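Local coordinates for protein glycoside hydrolase YxiA (Bacillus licheniformis, PDB 3LV4) that probably hydrolyses alpha-1,5-linked arabinan as a calcium-binding endo-arabinanase of glycoside hydrolase family 43, at residues S17-N22 with Y26-H31; N54-N59 with F89-N94; W160-S165 with A203-H208; P58-E63 with D74-P79. All blocks are in the same frame, centred on the assembly; numbering follows the deposited sequence.

Contact 1: S17-N22 with Y26-H31; sequences SIIKAN and YVFGSH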
# COMPACT_ATOMS: atom_id res chain seq x y z
N SER A 17 3.06 4.91 6.87
CA SER A 17 1.70 4.71 7.36
C SER A 17 1.08 6.07 7.71
O SER A 17 1.52 6.75 8.64
CB SER A 17 1.69 3.77 8.57
OG SER A 17 0.42 3.15 8.74
N ILE A 18 0.06 6.44 6.94
CA ILE A 18 -0.53 7.78 7.01
C ILE A 18 -1.47 7.97 8.20
O ILE A 18 -2.21 7.06 8.58
CB ILE A 18 -1.30 8.10 5.69
CG1 ILE A 18 -1.70 9.58 5.60
CG2 ILE A 18 -2.54 7.20 5.53
CD1 ILE A 18 -0.57 10.49 5.19
N ILE A 19 -1.43 9.16 8.79
CA ILE A 19 -2.41 9.53 9.81
C ILE A 19 -2.55 11.04 9.79
O ILE A 19 -1.56 11.76 9.66
CB ILE A 19 -2.02 9.02 11.23
CG1 ILE A 19 -3.01 9.55 12.28
CG2 ILE A 19 -0.56 9.41 11.58
CD1 ILE A 19 -2.79 9.00 13.70
N LYS A 20 -3.78 11.52 9.88
CA LYS A 20 -4.00 12.96 9.92
C LYS A 20 -4.41 13.40 11.31
O LYS A 20 -5.30 12.81 11.92
CB LYS A 20 -5.05 13.39 8.89
CG LYS A 20 -5.26 14.89 8.88
CD LYS A 20 -5.65 15.39 7.52
CE LYS A 20 -7.13 15.48 7.34
NZ LYS A 20 -7.47 16.79 6.68
N ALA A 21 -3.74 14.42 11.82
CA ALA A 21 -4.11 14.99 13.11
C ALA A 21 -3.88 16.49 13.09
O ALA A 21 -2.91 16.95 12.50
CB ALA A 21 -3.29 14.35 14.23
N ASN A 22 -4.76 17.24 13.72
CA ASN A 22 -4.56 18.68 13.85
C ASN A 22 -4.46 19.36 12.48
O ASN A 22 -3.81 20.40 12.35
CB ASN A 22 -3.29 18.97 14.65
CG ASN A 22 -3.19 18.14 15.93
OD1 ASN A 22 -4.09 18.19 16.77
ND2 ASN A 22 -2.11 17.37 16.07
N TYR A 26 0.68 13.03 8.67
CA TYR A 26 1.93 12.42 9.10
C TYR A 26 2.10 11.07 8.43
O TYR A 26 1.12 10.37 8.19
CB TYR A 26 1.92 12.22 10.62
CG TYR A 26 2.02 13.51 11.39
CD1 TYR A 26 0.88 14.25 11.68
CD2 TYR A 26 3.25 13.99 11.81
CE1 TYR A 26 0.98 15.45 12.38
CE2 TYR A 26 3.36 15.18 12.50
CZ TYR A 26 2.22 15.90 12.79
OH TYR A 26 2.34 17.09 13.49
N VAL A 27 3.34 10.72 8.11
CA VAL A 27 3.66 9.33 7.78
C VAL A 27 4.67 8.78 8.76
O VAL A 27 5.67 9.44 9.09
CB VAL A 27 4.15 9.14 6.32
CG1 VAL A 27 2.98 9.27 5.33
CG2 VAL A 27 5.29 10.12 5.99
N PHE A 28 4.41 7.57 9.24
CA PHE A 28 5.35 6.87 10.12
C PHE A 28 5.81 5.62 9.41
O PHE A 28 5.00 4.85 8.89
CB PHE A 28 4.68 6.50 11.46
CG PHE A 28 4.36 7.70 12.32
CD1 PHE A 28 3.15 8.37 12.17
CD2 PHE A 28 5.27 8.15 13.27
CE1 PHE A 28 2.85 9.47 12.95
CE2 PHE A 28 4.98 9.25 14.07
CZ PHE A 28 3.77 9.92 13.91
N GLY A 29 7.13 5.43 9.36
CA GLY A 29 7.70 4.34 8.59
C GLY A 29 8.71 3.55 9.38
O GLY A 29 8.87 3.77 10.59
N SER A 30 9.38 2.63 8.70
CA SER A 30 10.42 1.83 9.35
C SER A 30 11.59 2.71 9.84
O SER A 30 11.74 3.86 9.41
CB SER A 30 10.92 0.75 8.39
OG SER A 30 9.84 -0.12 8.06
N HIS A 31 12.39 2.15 10.74
CA HIS A 31 13.56 2.83 11.30
C HIS A 31 13.16 4.09 12.06
O HIS A 31 13.94 5.05 12.15
CB HIS A 31 14.57 3.13 10.18
CG HIS A 31 14.84 1.95 9.32
ND1 HIS A 31 14.54 1.91 7.97
CD2 HIS A 31 15.33 0.72 9.63
CE1 HIS A 31 14.87 0.72 7.48
NE2 HIS A 31 15.35 -0.01 8.47
O HOH W 1 0.27 18.30 14.60
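S17 starts the pairing with a two-way backbone exchange with F28: S17 N donates to F28 O over 2.8 Å, and F28 N returns a bond to S17 O. Both donors stand well out of the plane of the carbonyl they use, by 36° in the first bond. Serine suits the place because its OG bonds D80, and the side chain lies about 4 Å from a bound calcium ion. I18 faces the other side of the sheet beside V27, in the non-hydrogen-bonded pair of the register. In I18, chi1 (-169°) sets CG1 anti to the backbone N and the bent outer torsion (chi2 79°) turns CD1 toward the partner strand, 3.8 Å from V27 CG1, while I18 CA directs a C-H at Y26 O. Strands 17-21 and 24-29 thus form an antiparallel beta hairpin, the first two strands of a four-stranded sheet that makes one blade of the five-bladed beta-propeller of family 43. I19 closes a second hydrogen-bonded pair: I19 N gives to Y26 O, and Y26 N to I19 O at 2.8 Å. Its branched side chain lies on the face shared with Y26 and F28; I19 CG2 sits in the plane of the phenyl ring, at its edge, 3.7 Å from F28 CE1, and also packs against the CB of Y26. Further along, the carbonyl of A21 lies near the edge of the Y26 ring. At N22, ND2 donates to a water that in turn donates to Y26 OH at 2.6 Å; the same hydroxyl is bonded to E114.

Contact 2: N54-N59 with F89-N94; sequences NPLIPN and FYMYYN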
# COMPACT_ATOMS: atom_id res chain seq x y z
N ASN A 54 16.15 10.55 18.71
CA ASN A 54 15.01 10.52 17.79
C ASN A 54 13.79 11.11 18.50
O ASN A 54 13.39 10.62 19.56
CB ASN A 54 14.75 9.09 17.33
CG ASN A 54 13.60 8.99 16.35
OD1 ASN A 54 12.50 9.46 16.63
ND2 ASN A 54 13.83 8.36 15.20
N PRO A 55 13.19 12.17 17.94
CA PRO A 55 12.14 12.89 18.68
C PRO A 55 10.94 12.03 19.03
O PRO A 55 10.28 12.29 20.04
CB PRO A 55 11.74 14.02 17.72
CG PRO A 55 12.29 13.64 16.40
CD PRO A 55 13.49 12.80 16.65
N LEU A 56 10.65 11.01 18.22
CA LEU A 56 9.49 10.15 18.48
C LEU A 56 9.70 9.33 19.75
O LEU A 56 8.79 9.16 20.55
CB LEU A 56 9.20 9.23 17.29
CG LEU A 56 8.96 9.92 15.94
CD1 LEU A 56 8.68 8.88 14.86
CD2 LEU A 56 7.82 10.94 16.01
N ILE A 57 10.91 8.81 19.91
CA ILE A 57 11.29 8.09 21.13
C ILE A 57 12.78 8.34 21.40
O ILE A 57 13.63 7.57 20.97
CB ILE A 57 11.08 6.56 21.01
CG1 ILE A 57 9.74 6.23 20.35
CG2 ILE A 57 11.16 5.90 22.39
CD1 ILE A 57 9.48 4.72 20.20
N PRO A 58 13.09 9.44 22.10
CA PRO A 58 14.48 9.88 22.26
C PRO A 58 15.37 8.88 23.01
O PRO A 58 16.58 8.89 22.81
CB PRO A 58 14.35 11.18 23.07
CG PRO A 58 12.94 11.64 22.86
CD PRO A 58 12.12 10.41 22.64
N ASN A 59 14.77 8.05 23.86
CA ASN A 59 15.50 7.01 24.58
C ASN A 59 15.20 5.63 24.01
O ASN A 59 15.18 4.63 24.74
CB ASN A 59 15.12 7.03 26.06
CG ASN A 59 13.68 6.62 26.28
OD1 ASN A 59 12.79 6.95 25.48
ND2 ASN A 59 13.43 5.92 27.38
N PHE A 89 -2.25 8.76 20.90
CA PHE A 89 -1.70 8.18 19.68
C PHE A 89 -0.99 6.88 20.00
O PHE A 89 -0.05 6.84 20.79
CB PHE A 89 -0.78 9.19 18.99
CG PHE A 89 -1.49 10.45 18.59
CD1 PHE A 89 -1.47 11.57 19.42
CD2 PHE A 89 -2.23 10.50 17.42
CE1 PHE A 89 -2.14 12.72 19.06
CE2 PHE A 89 -2.91 11.65 17.06
CZ PHE A 89 -2.86 12.76 17.87
N TYR A 90 -1.49 5.81 19.38
CA TYR A 90 -1.04 4.46 19.67
C TYR A 90 -0.16 3.96 18.54
O TYR A 90 -0.62 3.76 17.41
CB TYR A 90 -2.25 3.54 19.85
CG TYR A 90 -2.97 3.77 21.15
CD1 TYR A 90 -3.68 4.95 21.39
CD2 TYR A 90 -2.93 2.82 22.16
CE1 TYR A 90 -4.32 5.17 22.58
CE2 TYR A 90 -3.57 3.02 23.36
CZ TYR A 90 -4.27 4.19 23.57
OH TYR A 90 -4.89 4.37 24.78
N MSE A 91 1.13 3.78 18.86
CA MSE A 91 2.09 3.25 17.91
C MSE A 91 2.26 1.75 18.09
O MSE A 91 2.64 1.27 19.15
CB MSE A 91 3.44 3.93 18.05
CG MSE A 91 4.51 3.35 17.11
SE MSE A 91 6.29 4.15 17.41
CE MSE A 91 5.89 5.97 16.77
N TYR A 92 1.97 1.01 17.03
CA TYR A 92 2.23 -0.41 16.99
C TYR A 92 3.60 -0.60 16.34
O TYR A 92 3.75 -0.46 15.13
CB TYR A 92 1.10 -1.11 16.24
CG TYR A 92 -0.19 -0.96 17.03
CD1 TYR A 92 -0.61 -1.94 17.92
CD2 TYR A 92 -0.96 0.21 16.94
CE1 TYR A 92 -1.77 -1.80 18.67
CE2 TYR A 92 -2.12 0.36 17.69
CZ TYR A 92 -2.52 -0.65 18.55
OH TYR A 92 -3.66 -0.50 19.31
N TYR A 93 4.60 -0.87 17.18
CA TYR A 93 5.98 -0.94 16.74
C TYR A 93 6.43 -2.39 16.68
O TYR A 93 5.83 -3.27 17.32
CB TYR A 93 6.89 -0.14 17.69
CG TYR A 93 6.96 -0.74 19.07
CD1 TYR A 93 7.75 -1.86 19.32
CD2 TYR A 93 6.22 -0.21 20.12
CE1 TYR A 93 7.81 -2.43 20.59
CE2 TYR A 93 6.29 -0.76 21.40
CZ TYR A 93 7.08 -1.87 21.62
OH TYR A 93 7.14 -2.43 22.88
N ASN A 94 7.48 -2.65 15.91
CA ASN A 94 7.98 -4.01 15.77
C ASN A 94 9.42 -4.03 15.28
O ASN A 94 9.89 -3.09 14.63
CB ASN A 94 7.07 -4.80 14.81
CG ASN A 94 6.87 -4.10 13.48
OD1 ASN A 94 5.95 -3.29 13.30
ND2 ASN A 94 7.73 -4.40 12.53
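L56 and I57 meet M91 through apolar contacts alone, with no hydrogen bond passing between the loop and the strand. M91 is a selenomethionine, and its long unbranched side chain spans the gap: the nearest backbones, at L56 and M91, stand 10.1 Å apart between their CA atoms. The chain leaves the strand fully extended, CG anti to the backbone N (chi1 177°) and SE anti to CA, before the final torsion of -68° turns the methyl aside. Two different atoms therefore do the touching. The selenium lies 4.3 Å from I57 CD1, the end of an isoleucine whose own outer torsion is extended (chi2 180°), and the terminal CE reaches L56 CD1 at 4.5 Å. These are van der Waals approaches between apolar side-chain ends, suited to a buried seam where a loop rests on a sheet. That sheet is a blade of the family 43 beta-propeller, with strand 89-96 the second strand of the four, between 80-83 and 103-110, and the loop follows strand 44-47, the outermost strand of the preceding blade. F28 of that preceding blade and V81 on the neighbouring strand of M91 also line the seam.

The polar interactions serve the loop itself. N54 OD1 accepts from L56 N over 2.9 Å, with the donor in the plane of the side-chain carbonyl, which makes an Asx turn at the start of the loop, just before L56. Asparagine suits the place twice over, because its ND2 bonds the carbonyl oxygens of S49 and L32. Backbone bonds tie L56 to Y117 and M91 to A108.

Contact 3: W160-S165 with A203-H208; sequences WMVYGS and AYILYH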
# COMPACT_ATOMS: atom_id res chain seq x y z
N TRP A 160 -9.64 -3.06 14.90
CA TRP A 160 -8.96 -4.24 14.35
C TRP A 160 -7.49 -3.93 14.14
O TRP A 160 -7.11 -2.77 14.02
CB TRP A 160 -9.54 -4.62 12.99
CG TRP A 160 -11.00 -4.97 12.99
CD1 TRP A 160 -12.05 -4.12 12.78
CD2 TRP A 160 -11.56 -6.27 13.16
NE1 TRP A 160 -13.23 -4.81 12.84
CE2 TRP A 160 -12.97 -6.14 13.07
CE3 TRP A 160 -11.02 -7.55 13.40
CZ2 TRP A 160 -13.83 -7.22 13.20
CZ3 TRP A 160 -11.89 -8.63 13.54
CH2 TRP A 160 -13.28 -8.45 13.43
N MSE A 161 -6.68 -4.98 14.09
CA MSE A 161 -5.31 -4.84 13.59
C MSE A 161 -4.99 -5.96 12.61
O MSE A 161 -5.02 -7.14 12.97
CB MSE A 161 -4.28 -4.86 14.72
CG MSE A 161 -2.85 -4.72 14.21
SE MSE A 161 -1.50 -4.91 15.63
CE MSE A 161 -1.70 -6.84 15.94
N VAL A 162 -4.69 -5.59 11.36
CA VAL A 162 -4.21 -6.55 10.37
C VAL A 162 -2.68 -6.43 10.32
O VAL A 162 -2.14 -5.34 10.48
CB VAL A 162 -4.84 -6.27 8.99
CG1 VAL A 162 -4.43 -4.87 8.47
CG2 VAL A 162 -4.48 -7.37 7.98
N TYR A 163 -1.98 -7.54 10.10
CA TYR A 163 -0.52 -7.51 10.18
C TYR A 163 0.09 -8.74 9.52
O TYR A 163 -0.64 -9.66 9.11
CB TYR A 163 -0.06 -7.42 11.65
CG TYR A 163 -0.27 -8.72 12.39
CD1 TYR A 163 -1.55 -9.10 12.81
CD2 TYR A 163 0.79 -9.58 12.64
CE1 TYR A 163 -1.75 -10.31 13.47
CE2 TYR A 163 0.59 -10.78 13.29
CZ TYR A 163 -0.67 -11.14 13.71
OH TYR A 163 -0.86 -12.33 14.36
N GLY A 164 1.42 -8.78 9.43
CA GLY A 164 2.12 -9.93 8.91
C GLY A 164 3.06 -9.58 7.76
O GLY A 164 2.92 -8.54 7.12
N SER A 165 4.03 -10.45 7.53
CA SER A 165 4.92 -10.34 6.38
C SER A 165 5.49 -11.71 6.09
O SER A 165 6.12 -12.31 6.96
CB SER A 165 6.09 -9.42 6.68
OG SER A 165 7.09 -9.61 5.69
N ALA A 203 0.09 -5.18 4.70
CA ALA A 203 -1.37 -5.08 4.65
C ALA A 203 -1.88 -3.70 5.08
O ALA A 203 -1.33 -3.06 5.98
CB ALA A 203 -2.00 -6.16 5.53
N TYR A 204 -2.95 -3.25 4.44
CA TYR A 204 -3.59 -2.01 4.84
C TYR A 204 -5.05 -2.08 4.44
O TYR A 204 -5.36 -2.38 3.29
CB TYR A 204 -2.90 -0.81 4.18
CG TYR A 204 -3.21 0.48 4.91
CD1 TYR A 204 -4.33 1.23 4.60
CD2 TYR A 204 -2.38 0.92 5.95
CE1 TYR A 204 -4.62 2.39 5.29
CE2 TYR A 204 -2.67 2.08 6.64
CZ TYR A 204 -3.79 2.81 6.31
OH TYR A 204 -4.08 3.97 7.01
N ILE A 205 -5.96 -1.80 5.38
CA ILE A 205 -7.39 -1.89 5.08
C ILE A 205 -8.08 -0.53 5.09
O ILE A 205 -8.04 0.20 6.09
CB ILE A 205 -8.12 -2.90 6.01
CG1 ILE A 205 -7.63 -4.32 5.70
CG2 ILE A 205 -9.64 -2.81 5.80
CD1 ILE A 205 -7.97 -5.36 6.76
N LEU A 206 -8.70 -0.17 3.96
CA LEU A 206 -9.42 1.09 3.84
C LEU A 206 -10.87 0.87 3.39
O LEU A 206 -11.12 0.22 2.37
CB LEU A 206 -8.72 2.02 2.85
CG LEU A 206 -9.39 3.40 2.75
CD1 LEU A 206 -9.17 4.15 4.06
CD2 LEU A 206 -8.87 4.22 1.58
N TYR A 207 -11.81 1.43 4.15
CA TYR A 207 -13.22 1.40 3.78
C TYR A 207 -13.57 2.56 2.87
O TYR A 207 -13.10 3.68 3.07
CB TYR A 207 -14.08 1.50 5.05
CG TYR A 207 -15.57 1.43 4.81
CD1 TYR A 207 -16.36 2.58 4.85
CD2 TYR A 207 -16.20 0.21 4.58
CE1 TYR A 207 -17.74 2.51 4.65
CE2 TYR A 207 -17.57 0.13 4.38
CZ TYR A 207 -18.34 1.28 4.42
OH TYR A 207 -19.70 1.19 4.22
N HIS A 208 -14.39 2.32 1.86
CA HIS A 208 -14.90 3.43 1.05
C HIS A 208 -16.41 3.50 1.20
O HIS A 208 -17.10 2.51 0.94
CB HIS A 208 -14.52 3.29 -0.42
CG HIS A 208 -14.68 4.57 -1.19
ND1 HIS A 208 -15.90 5.05 -1.58
CD2 HIS A 208 -13.76 5.47 -1.61
CE1 HIS A 208 -15.73 6.20 -2.23
NE2 HIS A 208 -14.44 6.47 -2.25
O HOH W 2 0.92 -6.58 6.97
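V162 turns CG2 anti to its own backbone N and leaves CG1 between that N and the carbonyl carbon (chi1 63°), a setting that presents both methyls to strand 200-208. From there V162 CG2 comes within 3.7 Å of A203 CB, and CG1 of V162 lies 4.0 Å from the same methyl, so that A203 CB is touched by the two branches at once. I205 holds CG1 anti to its carbonyl carbon (chi1 -67°) with the outer bond extended, and its CD1 arrives 3.9 Å from V162 CB and close to V162 CG1. The types fit the spacing: alanine where the valine presses near, the longer isoleucine two residues on where the gap must be bridged. I170, touching both V162 and A203, and L216, touching A203 and I205, continue the apolar layer.

No direct hydrogen bond joins the two segments, but a water does: it donates to G164 O at 2.8 Å and accepts from A203 N at 2.8 Å. G164 suits its place because its backbone angles would press a CB against the carbonyl O of Y163. Just beyond, S165 OG is bonded to E201, the predicted proton donor. The contact packs strand 159-163 of one blade against strand 200-208 of the next in the family 43 beta-propeller, close to E201 and to D148, predicted to tune it, whose side chain is about 6 Å from that of A203.

Contact 4: P58-E63 with D74-P79; sequences PNVYEE and DTLWAP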
# COMPACT_ATOMS: atom_id res chain seq x y z
N PRO A 58 13.09 9.44 22.10
CA PRO A 58 14.48 9.88 22.26
C PRO A 58 15.37 8.88 23.01
O PRO A 58 16.58 8.89 22.81
CB PRO A 58 14.35 11.18 23.07
CG PRO A 58 12.94 11.64 22.86
CD PRO A 58 12.12 10.41 22.64
N ASN A 59 14.77 8.05 23.86
CA ASN A 59 15.50 7.01 24.58
C ASN A 59 15.20 5.63 24.01
O ASN A 59 15.18 4.63 24.74
CB ASN A 59 15.12 7.03 26.06
CG ASN A 59 13.68 6.62 26.28
OD1 ASN A 59 12.79 6.95 25.48
ND2 ASN A 59 13.43 5.92 27.38
N VAL A 60 14.96 5.58 22.70
CA VAL A 60 14.45 4.38 22.04
C VAL A 60 15.15 3.07 22.45
O VAL A 60 14.48 2.06 22.65
CB VAL A 60 14.45 4.53 20.49
CG1 VAL A 60 15.86 4.77 19.97
CG2 VAL A 60 13.79 3.31 19.81
N TYR A 61 16.47 3.08 22.58
CA TYR A 61 17.17 1.82 22.87
C TYR A 61 16.89 1.29 24.27
O TYR A 61 16.93 0.08 24.51
CB TYR A 61 18.68 1.90 22.58
CG TYR A 61 18.99 1.82 21.10
CD1 TYR A 61 18.58 0.72 20.35
CD2 TYR A 61 19.68 2.84 20.45
CE1 TYR A 61 18.86 0.63 19.00
CE2 TYR A 61 19.97 2.76 19.09
CZ TYR A 61 19.55 1.65 18.38
OH TYR A 61 19.82 1.56 17.04
N GLU A 62 16.58 2.20 25.19
CA GLU A 62 16.15 1.82 26.53
C GLU A 62 14.65 1.53 26.54
O GLU A 62 14.21 0.53 27.11
CB GLU A 62 16.44 2.95 27.52
CG GLU A 62 15.70 2.83 28.86
CD GLU A 62 15.90 4.06 29.77
OE1 GLU A 62 15.53 5.19 29.37
OE2 GLU A 62 16.43 3.87 30.89
N GLU A 63 13.88 2.39 25.89
CA GLU A 63 12.42 2.31 25.94
C GLU A 63 11.92 0.98 25.39
O GLU A 63 11.03 0.37 25.97
CB GLU A 63 11.79 3.47 25.16
CG GLU A 63 10.29 3.63 25.39
CD GLU A 63 9.93 4.03 26.83
OE1 GLU A 63 10.81 4.57 27.54
OE2 GLU A 63 8.78 3.82 27.25
N ASP A 74 18.97 -3.76 15.69
CA ASP A 74 19.13 -2.42 16.24
C ASP A 74 18.23 -1.43 15.51
O ASP A 74 18.43 -0.21 15.60
CB ASP A 74 20.60 -1.97 16.17
CG ASP A 74 21.10 -1.79 14.75
OD1 ASP A 74 20.37 -2.15 13.80
OD2 ASP A 74 22.23 -1.28 14.59
N THR A 75 17.24 -1.94 14.80
CA THR A 75 16.28 -1.04 14.16
C THR A 75 14.85 -1.52 14.30
O THR A 75 14.60 -2.61 14.83
CB THR A 75 16.64 -0.80 12.68
OG1 THR A 75 16.00 0.40 12.23
CG2 THR A 75 16.19 -1.97 11.81
N LEU A 76 13.91 -0.71 13.83
CA LEU A 76 12.49 -1.04 13.86
C LEU A 76 11.95 -1.18 12.45
O LEU A 76 12.38 -0.48 11.53
CB LEU A 76 11.71 0.04 14.62
CG LEU A 76 12.06 0.23 16.11
CD1 LEU A 76 11.49 1.53 16.67
CD2 LEU A 76 11.61 -0.96 16.95
N TRP A 77 10.99 -2.09 12.27
CA TRP A 77 10.35 -2.24 10.97
C TRP A 77 9.08 -1.40 10.90
O TRP A 77 8.94 -0.41 11.62
CB TRP A 77 10.14 -3.72 10.61
CG TRP A 77 11.42 -4.38 10.11
CD1 TRP A 77 12.68 -3.85 10.15
CD2 TRP A 77 11.55 -5.67 9.50
NE1 TRP A 77 13.58 -4.73 9.60
CE2 TRP A 77 12.91 -5.85 9.20
CE3 TRP A 77 10.64 -6.69 9.18
CZ2 TRP A 77 13.40 -7.01 8.59
CZ3 TRP A 77 11.12 -7.83 8.57
CH2 TRP A 77 12.49 -7.99 8.28
N ALA A 78 8.15 -1.78 10.01
CA ALA A 78 7.06 -0.88 9.62
C ALA A 78 5.97 -0.76 10.68
O ALA A 78 5.28 -1.74 10.97
CB ALA A 78 6.46 -1.32 8.26
N PRO A 79 5.79 0.44 11.24
CA PRO A 79 4.81 0.63 12.32
C PRO A 79 3.45 1.08 11.80
O PRO A 79 3.26 1.32 10.60
CB PRO A 79 5.42 1.80 13.08
CG PRO A 79 5.94 2.68 11.96
CD PRO A 79 6.53 1.69 10.95
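Residues 60-63 form a short helix, while 74-79 run as an irregular strip between helix 65-71 and strand 80-83; the closest CA atoms, those of Y61 and D74, are 8.1 Å apart. N59 occupies the N-cap position, and its carbonyl oxygen receives both E62 N and E63 N, which approach from opposite faces of the carbonyl plane. Side chains bridge the remaining distance. Y61 keeps CG beside its backbone N (chi1 -77°), and the ring extends its hydroxyl to the D74 backbone: Y61 OH donates to D74 O over 2.7 Å, lying in the carbonyl plane on a lone pair. The acceptor in turn sits in the plane of the ring, at its edge, the natural geometry for a phenol donor. Deeper in, V60 CG2 packs loosely on L76 CD1 at 4.3 Å, and F68 of helix 65-71 touches both and also meets the Y61 ring.

Within 58-63, the N59 amide donates from ND2 to E62 OE1 in a nearly straight bond (175°) and to E63 OE1 at 3.0 Å, both partners near the amide plane. E63 also makes a salt bridge to K118. Holding two carboxylates with one amide probably eases their mutual repulsion, while the lysine would offset part of the charge; across the contact itself, one neutral phenol-to-carbonyl bond at the partly exposed margin complements the apolar pair in the interior.

How the contacts relate
All four contacts lie in the family 43 catalytic region. Contact 1 is the hairpin opening one four-stranded sheet; contact 2 sets the loop after that sheet against strand 89-96 of the next, with centres about 11 Å apart and F28 touching both L56 and M91. Contact 4 shares P58 and N59 with contact 2, about 7 Å away between centres; W77 N bonds N94 O, and H31 N bonds L76 O back in contact 1. Contact 3, last along the chain, joins later strands, its centre about 15 Å from that of contact 1, which it meets through Y204. Contacts 1, 3 and 4 come close to the predicted catalytic residues: S30 bonds D15, A78 touches D15 and D148, and S165 bonds E201.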